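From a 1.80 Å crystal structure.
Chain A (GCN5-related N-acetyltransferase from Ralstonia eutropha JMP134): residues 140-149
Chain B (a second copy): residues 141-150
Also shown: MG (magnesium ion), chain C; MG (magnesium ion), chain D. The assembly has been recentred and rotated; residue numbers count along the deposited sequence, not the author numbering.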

# COMPACT_ATOMS: atom_id res chain seq x y z
N GLY A 140 -0.50 -11.16 -15.55
CA GLY A 140 -1.42 -11.69 -14.55
C GLY A 140 -1.67 -10.81 -13.35
O GLY A 140 -2.18 -11.27 -12.31
N TRP A 141 -1.31 -9.53 -13.48
CA TRP A 141 -1.60 -8.53 -12.46
C TRP A 141 -3.02 -7.98 -12.67
O TRP A 141 -3.49 -7.85 -13.81
CB TRP A 141 -0.56 -7.40 -12.47
CG TRP A 141 0.81 -7.87 -12.07
CD1 TRP A 141 1.69 -8.58 -12.83
CD2 TRP A 141 1.44 -7.67 -10.81
NE1 TRP A 141 2.83 -8.84 -12.11
CE2 TRP A 141 2.69 -8.31 -10.85
CE3 TRP A 141 1.04 -7.03 -9.61
CZ2 TRP A 141 3.57 -8.30 -9.76
CZ3 TRP A 141 1.91 -7.03 -8.55
CH2 TRP A 141 3.16 -7.66 -8.62
N SER A 142 -3.70 -7.72 -11.55
CA SER A 142 -5.07 -7.19 -11.58
C SER A 142 -5.15 -5.86 -10.85
O SER A 142 -4.52 -5.69 -9.82
CB SER A 142 -6.04 -8.15 -10.88
OG SER A 142 -6.04 -9.42 -11.49
N PRO A 143 -5.98 -4.95 -11.34
CA PRO A 143 -6.28 -3.73 -10.61
C PRO A 143 -6.87 -4.04 -9.25
O PRO A 143 -7.66 -4.99 -9.13
CB PRO A 143 -7.33 -3.03 -11.48
CG PRO A 143 -7.16 -3.58 -12.79
CD PRO A 143 -6.74 -5.01 -12.60
N THR A 144 -6.50 -3.24 -8.24
CA THR A 144 -7.05 -3.36 -6.91
C THR A 144 -8.10 -2.28 -6.67
O THR A 144 -8.38 -1.46 -7.54
CB THR A 144 -6.00 -3.28 -5.80
OG1 THR A 144 -5.61 -1.91 -5.57
CG2 THR A 144 -4.78 -4.14 -6.13
N THR A 145 -8.68 -2.31 -5.48
CA THR A 145 -9.69 -1.33 -5.08
C THR A 145 -9.11 -0.15 -4.29
O THR A 145 -9.86 0.60 -3.66
CB THR A 145 -10.78 -2.00 -4.21
OG1 THR A 145 -10.18 -2.53 -3.02
CG2 THR A 145 -11.48 -3.09 -4.95
N GLU A 146 -7.80 0.06 -4.38
CA GLU A 146 -7.17 1.16 -3.68
C GLU A 146 -7.67 2.50 -4.18
O GLU A 146 -7.86 2.72 -5.38
CB GLU A 146 -5.65 1.09 -3.79
CG GLU A 146 -4.95 2.07 -2.88
CD GLU A 146 -3.47 2.03 -3.02
OE1 GLU A 146 -2.93 2.43 -4.06
OE2 GLU A 146 -2.83 1.59 -2.06
N MSE A 147 -7.88 3.41 -3.23
CA MSE A 147 -8.22 4.78 -3.52
C MSE A 147 -7.35 5.66 -2.64
O MSE A 147 -6.84 5.22 -1.61
CB MSE A 147 -9.71 5.05 -3.24
CG MSE A 147 -10.66 4.12 -4.00
SE MSE A 147 -12.50 4.45 -3.60
CE MSE A 147 -12.74 6.04 -4.63
N SER A 148 -7.21 6.92 -3.04
CA SER A 148 -6.34 7.86 -2.36
C SER A 148 -6.97 9.24 -2.24
O SER A 148 -7.90 9.58 -2.98
CB SER A 148 -5.00 7.96 -3.09
OG SER A 148 -5.12 8.63 -4.35
N LYS A 149 -6.44 10.02 -1.30
CA LYS A 149 -6.87 11.38 -1.09
C LYS A 149 -5.75 12.23 -0.46
O LYS A 149 -5.12 11.80 0.51
CB LYS A 149 -8.10 11.42 -0.19
CG LYS A 149 -8.67 12.80 0.02
CD LYS A 149 -9.89 12.79 0.90
CE LYS A 149 -10.46 14.18 1.05
NZ LYS A 149 -11.72 14.20 1.87
MG MG C . -0.98 0.72 -2.71
MG MG D . -2.53 -0.35 -1.51
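Chain B 141-150: WSPTTEMSKP

Chain B lies antiparallel to chain A, the end-to-end directions of the two segments 159° apart. The two stretches belong to copies of one protein and meet in a symmetric register, so each pairing occurs twice, Trp141 against Lys149 and Pro143 against Met147 both ways round. The backbone of chain B is extended, with short strands at 142-143 and 146-150 joined by a short non-strand link at Thr144(B) and Thr145(B).

Trp141(B), at phi/psi -85/143 and with an m rotamer at chi1, lays one face of its indole against the aliphatic part of Lys149(A). The CB of Lys149(A) sits 3.6 Å from the centroid of the six-membered ring of Trp141(B), almost on the ring normal, a CH-pi contact that suits a broad aromatic surface. CB of Trp141(B) also packs 3.9 Å from CE of Met147(A), a selenomethionine.

Ser142(B) forms a hydrogen-bonded pair with Ser148(A): its N donates to Ser148(A) O and its O accepts from Ser148(A) N, both at 2.8 Å. A small polar side chain suits this exposed position, where Ser142(B) OG donates to a water 2.7 Å away that in turn donates to Ser148(A) O at 3.3 Å.

Pro143(B) has no amide hydrogen to give, and it occupies a non-hydrogen-bonded position opposite Met147(A), their CA atoms 4.2 Å apart. Its CA instead approaches Glu146(A) O at 3.6 Å in a CA-H...O contact.

Thr144(B) points toward chain A and uses both backbone and side chain. Its N donates to Glu146(A) O at 3.1 Å, and its OG1 donates to Glu146(A) OE1 at 2.6 Å; the same OG1 accepts from Glu146(B) N at 3.2 Å, bracing this link. The methyl CG2 of Thr144(B) rests 3.6 Å from Ser148(A) CB. Thr145(B) faces away and touches nothing in chain A's segment.

Glu146(B) returns the threonine bond, its OE1 accepting from Thr144(A) OG1 at 2.6 Å. Its OE2 comes within 3.2 Å of Glu146(A) OE2, a close approach of acidic groups made tolerable by two magnesium ions: each OE2 binds both metals, at 2.0 to 2.1 Å.

The CA-to-CB bond of Met147(B) points sideways, and its long side chain carries CE to 3.9 Å from Trp141(A) CB and 4.3 Å from Pro143(A) CD. Ser148(B) then pairs with Ser142(A), Ser148(B) N donating to Ser142(A) O and Ser148(B) O accepting from Ser142(A) N, each at 2.8 Å. Lys149(B), fully extended, suits its place by covering one face of the Trp141(A) ring with methylenes, its CB 3.6 Å from the six-membered ring centroid. Pro150(B) points away, beyond the contact.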

# COMPACT_ATOMS: atom_id res chain seq x y z
N TRP B 141 -12.14 10.94 -2.69
CA TRP B 141 -11.17 9.87 -2.89
C TRP B 141 -11.16 9.46 -4.37
O TRP B 141 -12.20 9.49 -5.05
CB TRP B 141 -11.47 8.66 -2.00
CG TRP B 141 -11.30 8.97 -0.54
CD1 TRP B 141 -12.14 9.68 0.26
CD2 TRP B 141 -10.19 8.58 0.28
NE1 TRP B 141 -11.62 9.76 1.54
CE2 TRP B 141 -10.41 9.12 1.57
CE3 TRP B 141 -9.01 7.86 0.04
CZ2 TRP B 141 -9.51 8.92 2.62
CZ3 TRP B 141 -8.12 7.68 1.08
CH2 TRP B 141 -8.38 8.21 2.35
N SER B 142 -9.97 9.15 -4.87
CA SER B 142 -9.78 8.75 -6.27
C SER B 142 -9.17 7.36 -6.36
O SER B 142 -8.28 7.03 -5.58
CB SER B 142 -8.84 9.70 -7.00
OG SER B 142 -9.32 11.03 -6.98
N PRO B 143 -9.57 6.58 -7.36
CA PRO B 143 -8.90 5.31 -7.64
C PRO B 143 -7.43 5.53 -7.95
O PRO B 143 -7.09 6.53 -8.60
CB PRO B 143 -9.62 4.81 -8.89
CG PRO B 143 -10.89 5.47 -8.90
CD PRO B 143 -10.66 6.83 -8.31
N THR B 144 -6.59 4.61 -7.48
CA THR B 144 -5.17 4.64 -7.78
C THR B 144 -4.83 3.63 -8.88
O THR B 144 -5.70 2.94 -9.39
CB THR B 144 -4.28 4.36 -6.56
OG1 THR B 144 -4.25 2.94 -6.28
CG2 THR B 144 -4.76 5.14 -5.34
N THR B 145 -3.56 3.59 -9.23
CA THR B 145 -3.06 2.67 -10.25
C THR B 145 -2.50 1.37 -9.66
O THR B 145 -1.80 0.62 -10.36
CB THR B 145 -1.95 3.33 -11.09
OG1 THR B 145 -0.85 3.68 -10.24
CG2 THR B 145 -2.45 4.55 -11.80
N GLU B 146 -2.85 1.06 -8.41
CA GLU B 146 -2.37 -0.16 -7.79
C GLU B 146 -2.88 -1.40 -8.51
O GLU B 146 -4.04 -1.47 -8.93
CB GLU B 146 -2.75 -0.21 -6.32
CG GLU B 146 -2.08 -1.34 -5.57
CD GLU B 146 -2.48 -1.41 -4.13
OE1 GLU B 146 -3.64 -1.74 -3.83
OE2 GLU B 146 -1.62 -1.13 -3.30
N MSE B 147 -1.99 -2.38 -8.64
CA MSE B 147 -2.33 -3.68 -9.16
C MSE B 147 -1.70 -4.72 -8.24
O MSE B 147 -0.75 -4.42 -7.51
CB MSE B 147 -1.80 -3.85 -10.60
CG MSE B 147 -2.29 -2.77 -11.56
SE MSE B 147 -1.58 -2.97 -13.33
CE MSE B 147 -2.69 -4.42 -13.91
N SER B 148 -2.23 -5.93 -8.31
CA SER B 148 -1.80 -7.00 -7.43
C SER B 148 -1.68 -8.33 -8.16
O SER B 148 -2.27 -8.52 -9.24
CB SER B 148 -2.77 -7.14 -6.26
OG SER B 148 -4.04 -7.67 -6.66
N LYS B 149 -0.93 -9.25 -7.56
CA LYS B 149 -0.76 -10.59 -8.08
C LYS B 149 -0.42 -11.58 -6.96
O LYS B 149 0.45 -11.31 -6.13
CB LYS B 149 0.34 -10.61 -9.13
CG LYS B 149 0.54 -11.95 -9.79
CD LYS B 149 1.63 -11.93 -10.83
CE LYS B 149 1.76 -13.27 -11.50
NZ LYS B 149 2.79 -13.27 -12.59
N PRO B 150 -1.12 -12.72 -6.91
CA PRO B 150 -0.68 -13.76 -6.00
C PRO B 150 0.66 -14.30 -6.47
O PRO B 150 0.88 -14.46 -7.68
CB PRO B 150 -1.76 -14.84 -6.14
CG PRO B 150 -2.95 -14.08 -6.67
CD PRO B 150 -2.37 -13.12 -7.61
O HOH W 1 -8.42 12.29 -4.73
O HOH W 2 -4.12 -10.98 -10.33
O HOH W 3 -0.83 -0.17 -0.24
O HOH W 4 -0.07 0.27 -0.84